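Local coordinates for glycosyl hyrolase, family 3 (Deinococcus radiodurans, PDB 3TEV), which probably hydrolyses O-glycosidic bonds, as a glycosidase of the glycosyl hydrolase family 3 type with a TIM-barrel-like catalytic domain, at residues H226-A231 with E235-L240; H183-Q188 with V197-A202. All blocks are in the same frame, centred on the assembly; numbering follows the deposited sequence.

Along the chain the two contacts follow in series, neither nested nor crossed. Contact 2 comes first: after the strand 174-180 the chain passes through 183-188, runs out and comes back as the short strand 196-197, and contact 2 closes this loop just ahead of the helix 201-206. The strand 221-224 then leads into 226-231, and contact 1 closes a much tighter turn before the helix 242-252. The centres lie about 10 Å apart and the contacts touch: Val228 and Asp230 probably bond through their backbones to Val197, pairing 228-229 in parallel with 196-197. Two successive strand-to-helix loops of the barrel are thereby joined.

Contact 1 (H226-A231 with E235-L240); sequences HIVYDA and EHPATL
His226 ND1 meets Thr239 OG1 at 3.0 Å, a nearly straight bond (161°) in the plane of the imidazole at its edge. The hydroxyl sits between the backbone N and the carbonyl carbon of Thr239 (chi1 52°), which turns it to the ring. At the far side of that ring, NE2 bonds Ser263 O, so both nitrogens of this buried histidine have partners. Ile227 O takes Ala238 N at 2.9 Å, and Pro237 CA adds a CA-H...O contact to the same oxygen at 3.4 Å. One water bridges the next pair, accepting from Tyr229 N (2.9 Å) and donating to His236 O (2.6 Å). Val228 CG2 packs 3.9 Å from Pro237 N, beside the proline ring. Pro237 O in turn receives Leu240 N at 2.8 Å, closing the 3-10 turn at 238-239. Beyond the segments, Tyr229 OH bonds Gly182 O and Asp230 OD1 forms a salt bridge with Arg196. Such a loop, folded back between the sixth barrel strand, 221-224, and the helix 242-252, is a beta-alpha loop of a TIM-type barrel.

Contact 2 (H183-Q188 with V197-A202); sequences HGDTHQ and VSKSRA
Asp185 and Lys199 cross at about a right angle, the ammonium of the lysine reaching one carboxylate oxygen: Lys199 NZ lies 3.1 Å from Asp185 OD2, a salt bridge whose hydrogen bond is weak. The lysine comes to it as a straight rod, every torsion beyond CG near 180°, while the carboxylate swings out with CG anti to the Asp185 nitrogen (chi1 -170°). Neither end depends on the other alone. NZ has its stronger partner in Glu208, and placed between two carboxylates it probably stays charged; Asp185 OD1 accepts from the side-chain amides of Asn139 and Asn142, which should limit rotation of the carboxylate.

Inward from this bridge, Thr186 and Val197 meet by single methyl branches, CG2 to CG2 at 3.7 Å, the two side chains slanting past each other where the backbones come nearest, 5.2 Å between Thr186 CA and Val197 CA. Val197 CG2 also lies 4.1 Å from Asp185 O. Residues 183-186 form the HGDT end of a KHFPGHGDT sequence of the kind found in NagZ-like family 3 members, on the loop that follows the fifth barrel strand, 174-180; in those relatives the same loop goes on to carry the residues of general acid/base catalysis. Here its return leg is the strand 196-197, and a backbone bond between His187 and Arg196 joins the two arms.

At the more exposed end, the His187 ring presents an edge to Ser198: CE1 is 3.9 Å from Ser198 OG, which lies near the ring plane, a loose van der Waals touch. Just downstream, Ser200 takes the N-cap position of the helix 201-206; its OG caps a backbone nitrogen, and Glu203 OE1 accepts from Ser200 N, as in a capping box.

Contact 1 (H226-A231 with E235-L240)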
loop_
_atom_site.group_PDB
_atom_site.type_symbol
_atom_site.label_atom_id
_atom_site.label_comp_id
_atom_site.label_asym_id
_atom_site.label_seq_id
_atom_site.Cartn_x
_atom_site.Cartn_y
_atom_site.Cartn_z
ATOM N N HIS A 226 -5.873 -2.014 8.775
ATOM C CA HIS A 226 -5.847 -2.184 10.230
ATOM C C HIS A 226 -7.235 -2.608 10.737
ATOM O O HIS A 226 -7.842 -1.911 11.529
ATOM C CB HIS A 226 -5.446 -0.882 10.943
ATOM C CG HIS A 226 -4.151 -0.291 10.490
ATOM N ND1 HIS A 226 -3.018 -1.050 10.247
ATOM C CD2 HIS A 226 -3.794 1.000 10.276
ATOM C CE1 HIS A 226 -2.034 -0.250 9.875
ATOM N NE2 HIS A 226 -2.476 0.997 9.890
ATOM N N ILE A 227 -7.736 -3.745 10.279
ATOM C CA ILE A 227 -9.077 -4.182 10.650
ATOM C C ILE A 227 -9.022 -5.597 11.201
ATOM O O ILE A 227 -8.274 -6.427 10.700
ATOM C CB ILE A 227 -10.019 -4.138 9.418
ATOM C CG1 ILE A 227 -10.089 -2.714 8.853
ATOM C CG2 ILE A 227 -11.432 -4.681 9.755
ATOM C CD1 ILE A 227 -10.596 -2.675 7.406
ATOM N N VAL A 228 -9.810 -5.857 12.235
ATOM C CA VAL A 228 -9.874 -7.179 12.841
ATOM C C VAL A 228 -11.033 -7.941 12.192
ATOM O O VAL A 228 -12.183 -7.477 12.234
ATOM C CB VAL A 228 -10.049 -7.103 14.410
ATOM C CG1 VAL A 228 -10.039 -8.488 15.029
ATOM C CG2 VAL A 228 -8.950 -6.250 15.053
ATOM N N TYR A 229 -10.731 -9.083 11.568
ATOM C CA TYR A 229 -11.769 -9.983 11.013
ATOM C C TYR A 229 -11.925 -11.199 11.918
ATOM O O TYR A 229 -11.051 -12.075 11.918
ATOM C CB TYR A 229 -11.414 -10.419 9.590
ATOM C CG TYR A 229 -11.317 -9.246 8.655
ATOM C CD1 TYR A 229 -12.317 -8.968 7.713
ATOM C CD2 TYR A 229 -10.238 -8.374 8.750
ATOM C CE1 TYR A 229 -12.228 -7.839 6.881
ATOM C CE2 TYR A 229 -10.130 -7.280 7.933
ATOM C CZ TYR A 229 -11.116 -7.005 7.011
ATOM O OH TYR A 229 -10.928 -5.881 6.223
ATOM N N ASP A 230 -13.016 -11.236 12.692
ATOM C CA ASP A 230 -13.329 -12.348 13.598
ATOM C C ASP A 230 -13.168 -13.734 12.960
ATOM O O ASP A 230 -12.736 -14.686 13.615
ATOM C CB ASP A 230 -14.773 -12.252 14.119
ATOM C CG ASP A 230 -15.019 -11.038 15.003
ATOM O OD1 ASP A 230 -14.073 -10.309 15.350
ATOM O OD2 ASP A 230 -16.190 -10.812 15.360
ATOM N N ALA A 231 -13.538 -13.852 11.691
ATOM C CA ALA A 231 -13.578 -15.157 11.040
ATOM C C ALA A 231 -12.190 -15.602 10.582
ATOM O O ALA A 231 -12.018 -16.756 10.245
ATOM C CB ALA A 231 -14.565 -15.153 9.871
ATOM N N GLU A 235 -7.793 -11.880 17.067
ATOM C CA GLU A 235 -6.867 -11.246 18.001
ATOM C C GLU A 235 -6.029 -10.099 17.435
ATOM O O GLU A 235 -5.486 -9.305 18.202
ATOM C CB GLU A 235 -5.911 -12.283 18.606
ATOM C CG GLU A 235 -6.575 -13.287 19.552
ATOM C CD GLU A 235 -5.543 -14.075 20.358
ATOM O OE1 GLU A 235 -5.729 -14.223 21.596
ATOM O OE2 GLU A 235 -4.536 -14.523 19.743
ATOM N N HIS A 236 -5.872 -10.030 16.122
ATOM C CA HIS A 236 -4.951 -9.049 15.545
ATOM C C HIS A 236 -5.577 -8.358 14.341
ATOM O O HIS A 236 -6.315 -8.993 13.581
ATOM C CB HIS A 236 -3.636 -9.719 15.120
ATOM C CG HIS A 236 -2.937 -10.441 16.228
ATOM N ND1 HIS A 236 -2.332 -9.787 17.280
ATOM C CD2 HIS A 236 -2.745 -11.767 16.447
ATOM C CE1 HIS A 236 -1.804 -10.677 18.102
ATOM N NE2 HIS A 236 -2.042 -11.885 17.621
ATOM N N PRO A 237 -5.292 -7.061 14.156
ATOM C CA PRO A 237 -5.667 -6.446 12.870
ATOM C C PRO A 237 -4.920 -7.137 11.724
ATOM O O PRO A 237 -3.816 -7.680 11.936
ATOM C CB PRO A 237 -5.191 -5.001 13.004
ATOM C CG PRO A 237 -4.160 -5.026 14.101
ATOM C CD PRO A 237 -4.525 -6.154 15.027
ATOM N N ALA A 238 -5.498 -7.111 10.526
ATOM C CA ALA A 238 -4.897 -7.777 9.362
ATOM C C ALA A 238 -3.408 -7.447 9.153
ATOM O O ALA A 238 -2.589 -8.342 8.866
ATOM C CB ALA A 238 -5.682 -7.476 8.126
ATOM N N THR A 239 -3.060 -6.171 9.340
ATOM C CA THR A 239 -1.699 -5.692 9.126
ATOM C C THR A 239 -0.709 -6.350 10.087
ATOM O O THR A 239 0.500 -6.347 9.832
ATOM C CB THR A 239 -1.619 -4.168 9.344
ATOM O OG1 THR A 239 -2.195 -3.879 10.616
ATOM C CG2 THR A 239 -2.463 -3.433 8.336
ATOM N N LEU A 240 -1.207 -6.906 11.192
ATOM C CA LEU A 240 -0.319 -7.535 12.187
ATOM C C LEU A 240 -0.618 -9.019 12.363
ATOM O O LEU A 240 -0.220 -9.625 13.364
ATOM C CB LEU A 240 -0.442 -6.822 13.543
ATOM C CG LEU A 240 -0.203 -5.302 13.573
ATOM C CD1 LEU A 240 -0.571 -4.714 14.946
ATOM C CD2 LEU A 240 1.242 -4.900 13.157
HETATM O O HOH W 1 -8.015 -9.963 11.815
#

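Contact 2 (H183-Q188 with V197-A202)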
loop_
_atom_site.group_PDB
_atom_site.type_symbol
_atom_site.label_atom_id
_atom_site.label_comp_id
_atom_site.label_asym_id
_atom_site.label_seq_id
_atom_site.Cartn_x
_atom_site.Cartn_y
_atom_site.Cartn_z
ATOM N N HIS A 183 -12.372 -2.966 3.388
ATOM C CA HIS A 183 -12.769 -1.919 4.349
ATOM C C HIS A 183 -14.241 -1.558 4.253
ATOM O O HIS A 183 -14.724 -0.682 4.994
ATOM C CB HIS A 183 -11.975 -0.638 4.096
ATOM C CG HIS A 183 -11.576 0.089 5.346
ATOM N ND1 HIS A 183 -12.494 0.571 6.263
ATOM C CD2 HIS A 183 -10.350 0.418 5.833
ATOM C CE1 HIS A 183 -11.854 1.157 7.263
ATOM N NE2 HIS A 183 -10.552 1.078 7.028
ATOM N N GLY A 184 -14.951 -2.211 3.338
ATOM C CA GLY A 184 -16.300 -1.795 2.992
ATOM C C GLY A 184 -17.343 -1.704 4.100
ATOM O O GLY A 184 -18.204 -0.824 4.067
ATOM N N ASP A 185 -17.284 -2.599 5.082
ATOM C CA ASP A 185 -18.392 -2.723 6.035
ATOM C C ASP A 185 -17.949 -2.968 7.484
ATOM O O ASP A 185 -18.384 -3.913 8.142
ATOM C CB ASP A 185 -19.366 -3.796 5.547
ATOM C CG ASP A 185 -20.663 -3.821 6.335
ATOM O OD1 ASP A 185 -21.120 -2.764 6.834
ATOM O OD2 ASP A 185 -21.224 -4.922 6.458
ATOM N N THR A 186 -17.094 -2.073 7.969
ATOM C CA THR A 186 -16.428 -2.210 9.275
ATOM C C THR A 186 -17.225 -1.507 10.372
ATOM O O THR A 186 -17.954 -0.563 10.072
ATOM C CB THR A 186 -14.984 -1.648 9.213
ATOM O OG1 THR A 186 -15.003 -0.275 8.801
ATOM C CG2 THR A 186 -14.166 -2.413 8.201
ATOM N N HIS A 187 -17.126 -1.994 11.613
ATOM C CA HIS A 187 -17.727 -1.311 12.779
ATOM C C HIS A 187 -16.694 -0.971 13.864
ATOM O O HIS A 187 -15.916 -1.835 14.290
ATOM C CB HIS A 187 -18.972 -2.043 13.344
ATOM C CG HIS A 187 -18.689 -3.357 14.025
ATOM N ND1 HIS A 187 -18.897 -4.580 13.413
ATOM C CD2 HIS A 187 -18.266 -3.642 15.284
ATOM C CE1 HIS A 187 -18.585 -5.556 14.251
ATOM N NE2 HIS A 187 -18.201 -5.014 15.394
ATOM N N GLN A 188 -16.673 0.305 14.263
ATOM C CA GLN A 188 -15.785 0.810 15.314
ATOM C C GLN A 188 -16.542 1.040 16.604
ATOM O O GLN A 188 -17.496 1.809 16.649
ATOM C CB GLN A 188 -15.152 2.146 14.923
ATOM C CG GLN A 188 -13.970 2.067 14.016
ATOM C CD GLN A 188 -13.087 3.298 14.114
ATOM O OE1 GLN A 188 -12.153 3.354 14.925
ATOM N NE2 GLN A 188 -13.363 4.286 13.270
ATOM N N VAL A 197 -14.738 -6.549 11.658
ATOM C CA VAL A 197 -15.710 -7.145 10.768
ATOM C C VAL A 197 -16.058 -8.489 11.385
ATOM O O VAL A 197 -15.182 -9.310 11.619
ATOM C CB VAL A 197 -15.149 -7.313 9.345
ATOM C CG1 VAL A 197 -16.100 -8.137 8.458
ATOM C CG2 VAL A 197 -14.889 -5.957 8.725
ATOM N N SER A 198 -17.332 -8.705 11.670
ATOM C CA SER A 198 -17.725 -9.921 12.374
ATOM C C SER A 198 -18.446 -10.952 11.484
ATOM O O SER A 198 -18.979 -11.946 11.986
ATOM C CB SER A 198 -18.606 -9.554 13.559
ATOM O OG SER A 198 -19.830 -9.054 13.046
ATOM N N LYS A 199 -18.468 -10.705 10.174
ATOM C CA LYS A 199 -19.058 -11.630 9.188
ATOM C C LYS A 199 -18.356 -12.978 9.179
ATOM O O LYS A 199 -17.156 -13.068 9.460
ATOM C CB LYS A 199 -18.938 -11.035 7.779
ATOM C CG LYS A 199 -19.711 -9.743 7.587
ATOM C CD LYS A 199 -19.487 -9.161 6.204
ATOM C CE LYS A 199 -20.270 -7.869 6.060
ATOM N NZ LYS A 199 -20.078 -7.249 4.719
ATOM N N SER A 200 -19.103 -14.015 8.815
ATOM C CA SER A 200 -18.555 -15.357 8.643
ATOM C C SER A 200 -17.607 -15.441 7.449
ATOM O O SER A 200 -17.608 -14.570 6.561
ATOM C CB SER A 200 -19.691 -16.361 8.443
ATOM O OG SER A 200 -20.313 -16.143 7.181
ATOM N N ARG A 201 -16.819 -16.511 7.429
ATOM C CA ARG A 201 -15.900 -16.784 6.329
ATOM C C ARG A 201 -16.621 -16.853 4.981
ATOM O O ARG A 201 -16.186 -16.216 4.022
ATOM C CB ARG A 201 -15.096 -18.072 6.581
ATOM C CG ARG A 201 -14.097 -18.425 5.469
ATOM C CD ARG A 201 -13.166 -17.233 5.171
ATOM N NE ARG A 201 -12.287 -17.496 4.037
ATOM C CZ ARG A 201 -11.084 -18.050 4.145
ATOM N NH1 ARG A 201 -10.606 -18.396 5.339
ATOM N NH2 ARG A 201 -10.357 -18.253 3.058
ATOM N N ALA A 202 -17.712 -17.616 4.917
ATOM C CA ALA A 202 -18.488 -17.753 3.679
ATOM C C ALA A 202 -18.970 -16.386 3.170
ATOM O O ALA A 202 -18.910 -16.107 1.978
ATOM C CB ALA A 202 -19.675 -18.725 3.872
#